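Local coordinates for protein SnoK (Streptomyces nogalater, PDB 5EPA) that probably acts as a non-heme iron, 2-oxoglutarate-dependent carbocyclase in the biosynthesis of the polyketide nogalamycin, at residues R43-T48 with V95-I100; T147-I152 with G237-D242. All blocks are in the same frame, centred on the assembly; numbering follows the deposited sequence.

Contact 1: R43-T48 with V95-I100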
ATOM      1  N   ARG A  43       4.022 -14.448   7.857  1.00 29.91           N
ATOM      2  CA  ARG A  43       3.054 -15.506   8.102  1.00 31.40           C
ATOM      3  C   ARG A  43       1.725 -14.999   8.721  1.00 30.46           C
ATOM      4  O   ARG A  43       1.296 -15.471   9.738  1.00 31.18           O
ATOM      5  CB  ARG A  43       3.681 -16.590   8.962  1.00 33.70           C
ATOM      6  CG  ARG A  43       4.948 -17.186   8.353  1.00 36.14           C
ATOM      7  CD  ARG A  43       5.573 -18.254   9.261  1.00 38.51           C
ATOM      8  NE  ARG A  43       6.028 -17.646  10.509  1.00 39.39           N
ATOM      9  CZ  ARG A  43       7.187 -17.044  10.687  1.00 39.87           C
ATOM     10  NH1 ARG A  43       8.060 -16.946   9.685  1.00 41.04           N
ATOM     11  NH2 ARG A  43       7.467 -16.515  11.871  1.00 40.10           N
ATOM     12  N   VAL A  44       1.107 -14.023   8.085  1.00 29.04           N
ATOM     13  CA  VAL A  44      -0.141 -13.513   8.565  1.00 29.08           C
ATOM     14  C   VAL A  44      -1.280 -14.351   7.969  1.00 30.22           C
ATOM     15  O   VAL A  44      -2.212 -14.714   8.677  1.00 30.48           O
ATOM     16  CB  VAL A  44      -0.326 -12.035   8.198  1.00 27.97           C
ATOM     17  CG1 VAL A  44      -1.643 -11.519   8.722  1.00 27.90           C
ATOM     18  CG2 VAL A  44       0.828 -11.195   8.753  1.00 28.10           C
ATOM     19  N   LEU A  45      -1.177 -14.629   6.664  1.00 30.31           N
ATOM     20  CA  LEU A  45      -2.080 -15.515   5.938  1.00 30.99           C
ATOM     21  C   LEU A  45      -1.504 -16.888   5.747  1.00 32.08           C
ATOM     22  O   LEU A  45      -0.335 -17.040   5.412  1.00 33.66           O
ATOM     23  CB  LEU A  45      -2.358 -14.952   4.557  1.00 30.21           C
ATOM     24  CG  LEU A  45      -2.959 -13.558   4.501  1.00 29.98           C
ATOM     25  CD1 LEU A  45      -3.212 -13.189   3.059  1.00 29.72           C
ATOM     26  CD2 LEU A  45      -4.292 -13.498   5.273  1.00 30.96           C
ATOM     27  N   SER A  46      -2.345 -17.897   5.913  1.00 33.23           N
ATOM     28  CA  SER A  46      -1.980 -19.276   5.650  1.00 34.51           C
ATOM     29  C   SER A  46      -1.893 -19.531   4.137  1.00 34.93           C
ATOM     30  O   SER A  46      -2.377 -18.742   3.329  1.00 33.31           O
ATOM     31  CB  SER A  46      -3.055 -20.208   6.227  1.00 35.42           C
ATOM     32  OG  SER A  46      -4.288 -20.009   5.545  1.00 35.35           O
ATOM     33  N   GLU A  47      -1.298 -20.658   3.767  1.00 37.99           N
ATOM     34  CA  GLU A  47      -1.207 -21.086   2.349  1.00 39.44           C
ATOM     35  C   GLU A  47      -2.602 -21.173   1.726  1.00 37.24           C
ATOM     36  O   GLU A  47      -2.820 -20.753   0.603  1.00 35.94           O
ATOM     37  CB  GLU A  47      -0.420 -22.406   2.244  1.00 44.93           C
ATOM     38  CG  GLU A  47       1.038 -22.147   2.582  1.00 51.05           C
ATOM     39  CD  GLU A  47       1.885 -23.411   2.704  1.00 58.88           C
ATOM     40  OE1 GLU A  47       1.401 -24.431   3.272  1.00 62.58           O
ATOM     41  OE2 GLU A  47       3.055 -23.373   2.224  1.00 65.97           O
ATOM     42  N   THR A  48      -3.545 -21.704   2.484  1.00 36.42           N
ATOM     43  CA  THR A  48      -4.906 -21.840   2.030  1.00 35.56           C
ATOM     44  C   THR A  48      -5.534 -20.482   1.743  1.00 34.00           C
ATOM     45  O   THR A  48      -6.162 -20.299   0.699  1.00 35.00           O
ATOM     46  CB  THR A  48      -5.730 -22.586   3.077  1.00 36.66           C
ATOM     47  OG1 THR A  48      -5.197 -23.893   3.225  1.00 37.43           O
ATOM     48  CG2 THR A  48      -7.240 -22.678   2.679  1.00 36.71           C
ATOM     49  N   VAL A  95      -9.525  -7.215   3.368  1.00 27.36           N
ATOM     50  CA  VAL A  95      -9.288  -5.889   3.929  1.00 26.52           C
ATOM     51  C   VAL A  95      -9.724  -5.750   5.405  1.00 26.76           C
ATOM     52  O   VAL A  95      -9.104  -5.002   6.153  1.00 26.46           O
ATOM     53  CB  VAL A  95      -9.916  -4.749   3.095  1.00 26.45           C
ATOM     54  CG1 VAL A  95      -9.374  -4.776   1.676  1.00 26.07           C
ATOM     55  CG2 VAL A  95     -11.447  -4.812   3.074  1.00 27.44           C
ATOM     56  N   LEU A  96     -10.759  -6.494   5.799  1.00 27.34           N
ATOM     57  CA  LEU A  96     -11.162  -6.608   7.188  1.00 28.05           C
ATOM     58  C   LEU A  96     -10.772  -7.950   7.774  1.00 28.96           C
ATOM     59  O   LEU A  96     -11.338  -8.364   8.768  1.00 30.29           O
ATOM     60  CB  LEU A  96     -12.676  -6.396   7.344  1.00 28.98           C
ATOM     61  CG  LEU A  96     -13.223  -5.053   6.868  1.00 28.63           C
ATOM     62  CD1 LEU A  96     -14.724  -4.959   7.095  1.00 30.09           C
ATOM     63  CD2 LEU A  96     -12.527  -3.889   7.561  1.00 28.51           C
ATOM     64  N   HIS A  97      -9.747  -8.597   7.225  1.00 28.58           N
ATOM     65  CA  HIS A  97      -9.179  -9.786   7.826  1.00 29.29           C
ATOM     66  C   HIS A  97      -8.844  -9.444   9.273  1.00 30.08           C
ATOM     67  O   HIS A  97      -8.282  -8.373   9.536  1.00 29.32           O
ATOM     68  CB  HIS A  97      -7.916 -10.214   7.071  1.00 29.39           C
ATOM     69  CG  HIS A  97      -7.399 -11.561   7.458  1.00 30.66           C
ATOM     70  ND1 HIS A  97      -6.492 -11.743   8.472  1.00 31.17           N
ATOM     71  CD2 HIS A  97      -7.649 -12.796   6.951  1.00 31.45           C
ATOM     72  CE1 HIS A  97      -6.230 -13.034   8.599  1.00 32.52           C
ATOM     73  NE2 HIS A  97      -6.911 -13.694   7.680  1.00 32.07           N
ATOM     74  N   PRO A  98      -9.188 -10.334  10.226  1.00 31.48           N
ATOM     75  CA  PRO A  98      -8.968  -9.969  11.627  1.00 32.49           C
ATOM     76  C   PRO A  98      -7.511  -9.761  11.990  1.00 33.22           C
ATOM     77  O   PRO A  98      -7.197  -8.882  12.780  1.00 33.52           O
ATOM     78  CB  PRO A  98      -9.531 -11.160  12.401  1.00 33.60           C
ATOM     79  CG  PRO A  98     -10.469 -11.848  11.441  1.00 33.53           C
ATOM     80  CD  PRO A  98      -9.925 -11.606  10.082  1.00 32.21           C
ATOM     81  N   GLU A  99      -6.615 -10.565  11.429  1.00 33.13           N
ATOM     82  CA  GLU A  99      -5.230 -10.424  11.775  1.00 33.46           C
ATOM     83  C   GLU A  99      -4.588  -9.252  11.042  1.00 31.68           C
ATOM     84  O   GLU A  99      -3.900  -8.425  11.651  1.00 33.02           O
ATOM     85  CB  GLU A  99      -4.464 -11.734  11.541  1.00 35.62           C
ATOM     86  CG  GLU A  99      -5.131 -12.979  12.150  1.00 37.68           C
ATOM     87  CD  GLU A  99      -5.541 -12.846  13.615  1.00 39.88           C
ATOM     88  OE1 GLU A  99      -5.176 -11.857  14.322  1.00 42.45           O
ATOM     89  OE2 GLU A  99      -6.228 -13.765  14.089  1.00 42.47           O
ATOM     90  N   ILE A 100      -4.789  -9.146   9.741  1.00 29.01           N
ATOM     91  CA  ILE A 100      -4.171  -8.063   8.994  1.00 27.41           C
ATOM     92  C   ILE A 100      -4.636  -6.707   9.537  1.00 26.86           C
ATOM     93  O   ILE A 100      -3.824  -5.814   9.729  1.00 26.43           O
ATOM     94  CB  ILE A 100      -4.483  -8.139   7.484  1.00 26.53           C
ATOM     95  CG1 ILE A 100      -3.920  -9.423   6.873  1.00 26.87           C
ATOM     96  CG2 ILE A 100      -3.919  -6.921   6.770  1.00 25.43           C
ATOM     97  CD1 ILE A 100      -4.351  -9.641   5.428  1.00 27.06           C
TER
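With CG1 anti to the backbone N (chi1 -180°), Val44 sends that methyl onto the first turn of helix 98-108, where it meets Ile100 CG1 at 3.6 Å, the two side chains crossing at about a right angle. The same CG1 also touches the CB of Glu99, 4.0 Å away, before the glutamate chain bends off and its OE1 accepts from Ala22 N. In His97, chi1 of -169° sets CG anti to the backbone N, and chi2 near -90° turns the ring so that one face meets Leu45. Leu45 CD2 lies over that face of the imidazole, 3.8 Å from the ring centroid in a CH-pi contact and displaced toward NE2; Pro98 CD covers the opposite face. The methyl and the proline thus sandwich the ring, while its two nitrogens are engaged at the rim. ND1 caps the helix by accepting a weak but nearly straight bond from Ile100 N (3.4 Å). Leu45 CD2 further reaches Ile100 CD1 at 3.9 Å. No hydrogen bond links the two segments directly, but Glu49 of helix 47-64 joins both: its OE1 accepts from Ser46 N and its OE2 is hydrogen-bonded to His97 NE2. The contact brings together the N-terminal ends of helices 47-64 and 98-108, and beneath them Leu45 and Ile100 both rest on strand 148-153.

Contact 2: T147-I152 with G237-D242. With AKG (2-oxoglutaric acid), chain H.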
ATOM      1  N   THR A 147      -2.389   7.161   8.962  1.00 28.04           N
ATOM      2  CA  THR A 147      -2.688   6.385   7.779  1.00 27.00           C
ATOM      3  C   THR A 147      -1.481   5.520   7.371  1.00 26.68           C
ATOM      4  O   THR A 147      -0.338   6.013   7.296  1.00 26.72           O
ATOM      5  CB  THR A 147      -3.128   7.287   6.624  1.00 26.65           C
ATOM      6  OG1 THR A 147      -4.371   7.890   6.944  1.00 27.38           O
ATOM      7  CG2 THR A 147      -3.308   6.529   5.325  1.00 25.66           C
ATOM      8  N   LEU A 148      -1.769   4.267   7.035  1.00 25.75           N
ATOM      9  CA  LEU A 148      -0.758   3.297   6.620  1.00 25.34           C
ATOM     10  C   LEU A 148      -1.310   2.265   5.639  1.00 24.74           C
ATOM     11  O   LEU A 148      -2.525   2.120   5.471  1.00 23.20           O
ATOM     12  CB  LEU A 148      -0.184   2.575   7.821  1.00 26.18           C
ATOM     13  CG  LEU A 148      -0.954   1.432   8.453  1.00 27.11           C
ATOM     14  CD1 LEU A 148      -0.125   0.784   9.539  1.00 28.19           C
ATOM     15  CD2 LEU A 148      -2.214   1.932   9.070  1.00 28.53           C
ATOM     16  N   THR A 149      -0.387   1.568   4.973  1.00 23.93           N
ATOM     17  CA  THR A 149      -0.721   0.603   3.934  1.00 22.70           C
ATOM     18  C   THR A 149      -0.203  -0.771   4.320  1.00 23.48           C
ATOM     19  O   THR A 149       0.917  -0.887   4.830  1.00 23.11           O
ATOM     20  CB  THR A 149      -0.075   0.974   2.606  1.00 22.43           C
ATOM     21  OG1 THR A 149      -0.602   2.212   2.097  1.00 22.53           O
ATOM     22  CG2 THR A 149      -0.285  -0.118   1.560  1.00 22.07           C
ATOM     23  N   ALA A 150      -1.040  -1.783   4.124  1.00 22.85           N
ATOM     24  CA  ALA A 150      -0.646  -3.167   4.239  1.00 22.79           C
ATOM     25  C   ALA A 150      -0.385  -3.710   2.840  1.00 22.62           C
ATOM     26  O   ALA A 150      -1.282  -3.746   2.024  1.00 23.56           O
ATOM     27  CB  ALA A 150      -1.757  -3.978   4.892  1.00 22.94           C
ATOM     28  N   TRP A 151       0.848  -4.116   2.570  1.00 22.49           N
ATOM     29  CA  TRP A 151       1.233  -4.656   1.268  1.00 21.94           C
ATOM     30  C   TRP A 151       1.333  -6.140   1.441  1.00 22.35           C
ATOM     31  O   TRP A 151       2.257  -6.640   2.067  1.00 23.38           O
ATOM     32  CB  TRP A 151       2.554  -4.056   0.837  1.00 21.35           C
ATOM     33  CG  TRP A 151       2.941  -4.246  -0.604  1.00 21.05           C
ATOM     34  CD1 TRP A 151       2.619  -3.462  -1.660  1.00 20.79           C
ATOM     35  CD2 TRP A 151       3.812  -5.257  -1.108  1.00 20.96           C
ATOM     36  NE1 TRP A 151       3.206  -3.938  -2.805  1.00 20.74           N
ATOM     37  CE2 TRP A 151       3.946  -5.047  -2.483  1.00 20.68           C
ATOM     38  CE3 TRP A 151       4.463  -6.355  -0.518  1.00 21.47           C
ATOM     39  CZ2 TRP A 151       4.747  -5.850  -3.282  1.00 20.87           C
ATOM     40  CZ3 TRP A 151       5.228  -7.184  -1.332  1.00 21.84           C
ATOM     41  CH2 TRP A 151       5.361  -6.924  -2.697  1.00 21.42           C
ATOM     42  N   ILE A 152       0.300  -6.824   0.985  1.00 22.71           N
ATOM     43  CA  ILE A 152       0.112  -8.228   1.263  1.00 23.43           C
ATOM     44  C   ILE A 152       0.670  -9.020   0.097  1.00 23.74           C
ATOM     45  O   ILE A 152       0.223  -8.854  -1.026  1.00 24.46           O
ATOM     46  CB  ILE A 152      -1.397  -8.533   1.418  1.00 23.58           C
ATOM     47  CG1 ILE A 152      -2.007  -7.665   2.511  1.00 23.44           C
ATOM     48  CG2 ILE A 152      -1.619 -10.000   1.773  1.00 24.46           C
ATOM     49  CD1 ILE A 152      -3.488  -7.490   2.363  1.00 23.70           C
ATOM     50  N   GLY A 237      -2.492  -4.285  -2.028  1.00 24.55           N
ATOM     51  CA  GLY A 237      -2.195  -3.157  -1.177  1.00 25.08           C
ATOM     52  C   GLY A 237      -3.477  -2.650  -0.566  1.00 24.84           C
ATOM     53  O   GLY A 237      -4.404  -2.323  -1.277  1.00 26.66           O
ATOM     54  N   VAL A 238      -3.531  -2.575   0.747  1.00 24.31           N
ATOM     55  CA  VAL A 238      -4.715  -2.052   1.417  1.00 24.62           C
ATOM     56  C   VAL A 238      -4.377  -0.746   2.153  1.00 24.19           C
ATOM     57  O   VAL A 238      -3.506  -0.758   3.016  1.00 24.27           O
ATOM     58  CB  VAL A 238      -5.262  -3.057   2.452  1.00 25.07           C
ATOM     59  CG1 VAL A 238      -6.549  -2.534   3.070  1.00 25.71           C
ATOM     60  CG2 VAL A 238      -5.520  -4.366   1.802  1.00 25.62           C
ATOM     61  N   VAL A 239      -5.099   0.346   1.868  1.00 23.65           N
ATOM     62  CA  VAL A 239      -4.823   1.613   2.558  1.00 22.46           C
ATOM     63  C   VAL A 239      -5.807   1.761   3.682  1.00 22.92           C
ATOM     64  O   VAL A 239      -7.022   1.775   3.454  1.00 24.21           O
ATOM     65  CB  VAL A 239      -4.929   2.801   1.620  1.00 22.17           C
ATOM     66  CG1 VAL A 239      -4.732   4.080   2.370  1.00 22.36           C
ATOM     67  CG2 VAL A 239      -3.905   2.692   0.503  1.00 21.54           C
ATOM     68  N   TYR A 240      -5.294   1.779   4.902  1.00 22.63           N
ATOM     69  CA  TYR A 240      -6.084   2.017   6.105  1.00 22.98           C
ATOM     70  C   TYR A 240      -5.880   3.479   6.520  1.00 23.32           C
ATOM     71  O   TYR A 240      -4.775   3.872   6.895  1.00 23.13           O
ATOM     72  CB  TYR A 240      -5.654   1.088   7.231  1.00 23.41           C
ATOM     73  CG  TYR A 240      -5.887  -0.395   6.986  1.00 23.45           C
ATOM     74  CD1 TYR A 240      -7.152  -0.940   7.110  1.00 24.21           C
ATOM     75  CD2 TYR A 240      -4.863  -1.223   6.668  1.00 22.93           C
ATOM     76  CE1 TYR A 240      -7.377  -2.269   6.890  1.00 24.53           C
ATOM     77  CE2 TYR A 240      -5.062  -2.577   6.444  1.00 23.13           C
ATOM     78  CZ  TYR A 240      -6.319  -3.103   6.552  1.00 23.92           C
ATOM     79  OH  TYR A 240      -6.542  -4.459   6.345  1.00 23.80           O
ATOM     80  N   MET A 241      -6.938   4.277   6.406  1.00 23.59           N
ATOM     81  CA  MET A 241      -6.847   5.678   6.674  1.00 23.98           C
ATOM     82  C   MET A 241      -7.300   5.988   8.078  1.00 25.57           C
ATOM     83  O   MET A 241      -8.008   5.214   8.707  1.00 26.87           O
ATOM     84  CB  MET A 241      -7.666   6.461   5.664  1.00 23.77           C
ATOM     85  CG  MET A 241      -9.186   6.235   5.737  1.00 23.89           C
ATOM     86  SD  MET A 241     -10.070   7.095   4.440  1.00 23.28           S
ATOM     87  CE  MET A 241     -11.694   6.345   4.677  1.00 23.94           C
ATOM     88  N   ASP A 242      -6.905   7.140   8.566  1.00 26.94           N
ATOM     89  CA  ASP A 242      -7.430   7.674   9.804  1.00 28.92           C
ATOM     90  C   ASP A 242      -8.967   7.657   9.746  1.00 29.35           C
ATOM     91  O   ASP A 242      -9.574   8.016   8.719  1.00 28.84           O
ATOM     92  CB  ASP A 242      -6.938   9.103   9.990  1.00 30.88           C
ATOM     93  CG  ASP A 242      -5.393   9.189  10.088  1.00 31.93           C
ATOM     94  OD1 ASP A 242      -4.872   9.067  11.224  1.00 35.14           O
ATOM     95  OD2 ASP A 242      -4.685   9.403   9.066  1.00 31.91           O
TER
HETATM   96  C1  AKG H 301       2.180   0.886  -2.224  1.00 13.40           C
HETATM   97  O1  AKG H 301       1.665  -0.164  -1.762  1.00 14.55           O
HETATM   98  O2  AKG H 301       2.043   2.049  -1.759  1.00 14.12           O
HETATM   99  C2  AKG H 301       3.003   0.815  -3.429  1.00 13.68           C
HETATM  100  O5  AKG H 301       3.459   1.892  -3.784  1.00 16.29           O
HETATM  101  C3  AKG H 301       3.243  -0.492  -4.140  1.00 13.19           C
HETATM  102  C4  AKG H 301       3.939  -0.413  -5.502  1.00 12.89           C
HETATM  103  C5  AKG H 301       4.174  -1.827  -6.066  1.00 13.44           C
HETATM  104  O3  AKG H 301       3.467  -2.821  -5.698  1.00 13.85           O
HETATM  105  O4  AKG H 301       5.065  -2.014  -6.899  1.00 12.22           O
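Thr147 through Ile152 pairs with Gly237 through Asp242 as neighbouring antiparallel strands in the main sheet of a PhyH-type double-stranded beta-helix, the cupin fold. Four backbone bonds join Leu148 to Tyr240 and Ala150 to Val238, the hydrogen-bonded pairs; Tyr240 N to Leu148 O measures 2.8 Å. Thr149 faces Val239 and Trp151 faces Gly237 in the non-hydrogen-bonded pairs between and beyond them, where Thr149 CA comes within 3.2 Å of Val238 O in a CA-H...O contact.

Tyr240 can be followed outward. Its CB has Leu148 O and Leu148 CD2 on the same flank, at 3.7 and 4.0 Å; CE2 lies 3.9 Å from Ala150 CB, which sits at the ring edge; Val238 CG1 covers one ring face near the rim; and the OH reaches Val95 O. Leu148, Ala150, Val238 and Tyr240 share one face, which helix 98-108 meets through Tyr240, Ala150 and Ile152; Ile152 CD1 lies against Val238 CG2.

The face carrying Thr149 and Trp151 looks onto the 2-oxoglutarate and, through Asp135, the iron site. Thr149 OG1 makes a weak hydrogen bond to OD2 of Asp135, an iron ligand, and its CG2 lies near AKG O1. In Trp151, chi1 of -166° places CG anti to the backbone N and chi2 of 88° turns the indole. Its edge meets 2-oxoglutarate: CD1 is 3.4 Å from O1, and NE1 donates in the ring plane to O3 at 3.1 Å. Arg233 and Thr130 also hydrogen-bond the 2-oxoglutarate.

At the far end Asp242 ties down the start of strand 148-153. Its OD2 takes a weak bond from Thr147 N and also accepts from Ser145 N, while Thr147 OG1 donates to OD2 over 2.6 Å, arriving from above the carboxylate plane, 44° out of it.

Contacts 1 and 2 have centres 14 Å apart and touch directly, the helix-end cluster of contact 1 lying against the sheet face away from the ligand. Tyr240 OH probably hydrogen-bonds to Val95 O at 2.6 Å and also packs against Ile100 CG2. Ile152 takes up the rest: its CG2 meets Leu45 CD1, and its CD1 meets Ile100 CD1, both at 3.8 Å. Contact 2 carries Thr149 and Trp151 of the 2-oxoglutarate pocket on its other face, with the iron about 6 Å from the Thr149 side chain. Contact 1 stands further back, the Ile100 side chain being about 12 Å from the bound 2-oxoglutarate.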